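Local coordinates for lectin 2 (Agrocybe aegerita, PDB 4TQJ), which binds glycans carrying a non-reducing terminal N-acetylglucosamine, which it recognises specifically, at the interface of chains A and B. Numbering follows the deposited sequence. Chains: chain A/B, Lectin 2.

The interface of chains A and B. Residues chain A 33-35, 91; chain B 18, 33-34.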
loop_
_atom_site.group_PDB
_atom_site.type_symbol
_atom_site.label_atom_id
_atom_site.label_comp_id
_atom_site.label_asym_id
_atom_site.label_seq_id
_atom_site.Cartn_x
_atom_site.Cartn_y
_atom_site.Cartn_z
ATOM N N ARG A 33 1.499 5.026 -9.476
ATOM C CA ARG A 33 1.699 4.300 -8.219
ATOM C C ARG A 33 3.185 4.137 -7.864
ATOM O O ARG A 33 3.964 3.568 -8.633
ATOM C CB ARG A 33 1.002 2.939 -8.268
ATOM C CG ARG A 33 0.574 2.399 -6.900
ATOM C CD ARG A 33 1.705 1.663 -6.182
ATOM N NE ARG A 33 1.197 0.844 -5.080
ATOM C CZ ARG A 33 1.951 0.038 -4.339
ATOM N NH1 ARG A 33 3.258 -0.049 -4.567
ATOM N NH2 ARG A 33 1.404 -0.675 -3.362
ATOM N N ASN A 34 3.562 4.632 -6.690
ATOM C CA ASN A 34 4.923 4.488 -6.170
ATOM C C ASN A 34 5.314 3.001 -6.159
ATOM O O ASN A 34 4.851 2.243 -5.305
ATOM C CB ASN A 34 4.973 5.085 -4.758
ATOM C CG ASN A 34 6.376 5.219 -4.210
ATOM O OD1 ASN A 34 7.235 4.382 -4.458
ATOM N ND2 ASN A 34 6.606 6.275 -3.417
ATOM N N ALA A 35 6.156 2.585 -7.106
ATOM C CA ALA A 35 6.436 1.156 -7.311
ATOM C C ALA A 35 7.732 0.980 -8.085
ATOM O O ALA A 35 8.282 1.949 -8.591
ATOM C CB ALA A 35 5.277 0.483 -8.065
ATOM N N ASN A 91 -5.962 -1.904 -7.651
ATOM C CA ASN A 91 -5.557 -1.035 -8.761
ATOM C C ASN A 91 -6.585 -0.819 -9.864
ATOM O O ASN A 91 -6.226 -0.755 -11.042
ATOM C CB ASN A 91 -4.227 -1.494 -9.377
ATOM C CG ASN A 91 -3.463 -0.346 -10.027
ATOM O OD1 ASN A 91 -3.461 0.783 -9.516
ATOM N ND2 ASN A 91 -2.822 -0.621 -11.157
ATOM N N PHE B 18 0.885 -5.004 -6.342
ATOM C CA PHE B 18 2.289 -4.635 -6.347
ATOM C C PHE B 18 2.996 -5.359 -5.227
ATOM O O PHE B 18 3.156 -4.806 -4.131
ATOM C CB PHE B 18 2.427 -3.131 -6.120
ATOM C CG PHE B 18 1.716 -2.296 -7.143
ATOM C CD1 PHE B 18 2.381 -1.859 -8.282
ATOM C CD2 PHE B 18 0.391 -1.932 -6.959
ATOM C CE1 PHE B 18 1.734 -1.071 -9.223
ATOM C CE2 PHE B 18 -0.264 -1.137 -7.902
ATOM C CZ PHE B 18 0.413 -0.713 -9.033
ATOM N N ARG B 33 10.087 -3.077 0.124
ATOM C CA ARG B 33 8.765 -2.655 -0.274
ATOM C C ARG B 33 8.756 -2.168 -1.742
ATOM O O ARG B 33 9.679 -1.483 -2.201
ATOM C CB ARG B 33 8.215 -1.679 0.762
ATOM C CG ARG B 33 7.493 -0.520 0.221
ATOM C CD ARG B 33 6.030 -0.750 0.043
ATOM N NE ARG B 33 5.679 0.046 -1.112
ATOM C CZ ARG B 33 4.593 0.780 -1.274
ATOM N NH1 ARG B 33 3.642 0.822 -0.361
ATOM N NH2 ARG B 33 4.480 1.466 -2.393
ATOM N N ASN B 34 7.759 -2.626 -2.493
ATOM C CA ASN B 34 7.661 -2.356 -3.921
ATOM C C ASN B 34 7.448 -0.855 -4.106
ATOM O O ASN B 34 6.358 -0.349 -3.831
ATOM C CB ASN B 34 6.484 -3.139 -4.490
ATOM C CG ASN B 34 6.350 -3.006 -6.001
ATOM O OD1 ASN B 34 6.618 -1.950 -6.575
ATOM N ND2 ASN B 34 5.914 -4.089 -6.652
HETATM O O HOH W 1 3.375 -2.487 -2.500
#
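Loops of what is probably a beta-propeller, judging by the FG-GAP-like repeats, meet here across a two-fold symmetric interface, with A:Arg33, just after strand 28-32, laid over the ring of B:Phe18. The aliphatic part of the arginine supplies much of this packing: CD sits over the centre of one ring face, 3.8 Å from the centroid, in a CH-pi contact. Beyond it the guanidinium continues the stack, its plane only 12° from that of the ring and displaced toward the rim, with NE 3.4 Å from B:Phe18 CD2. A:Arg33 carries CG anti to its own backbone N (chi1 -153°) and then bends at chi2, which lays the long side chain across the phenyl face. Around the ring's border, the methyl CB of A:Ala35 packs 3.7 Å from CD1 of B:Phe18, while the amide of A:Asn91 approaches the CE2 and CZ side with its plane turned 73° from the ring.

The guanidinium is also fixed by polar contacts. Within its own chain NH1 donates to the carbonyl O of A:Asn34, and across the interface NH1 makes a weak bond to B:Asn34 O. The B:Arg33 guanidinium arrives from the opposite direction; its NE donates to B:Asn34 O, and its NH2 reaches A:Asn34 O in a weak bond. The two arginines thus share backbone carbonyls from both chains, which would probably offset the approach of two like charges: A:Arg33 NH1 and B:Arg33 NH2 lie 2.9 Å apart without a hydrogen bond between them. Given the symmetry, this pairing may help hold a dimer, although the structure alone does not show that the assembly is biological. Water 1, lying in the guanidinium plane of A:Arg33, links the chains by bonding to its NH2 at 2.8 Å and to the backbone O of B:Phe18 at 2.8 Å.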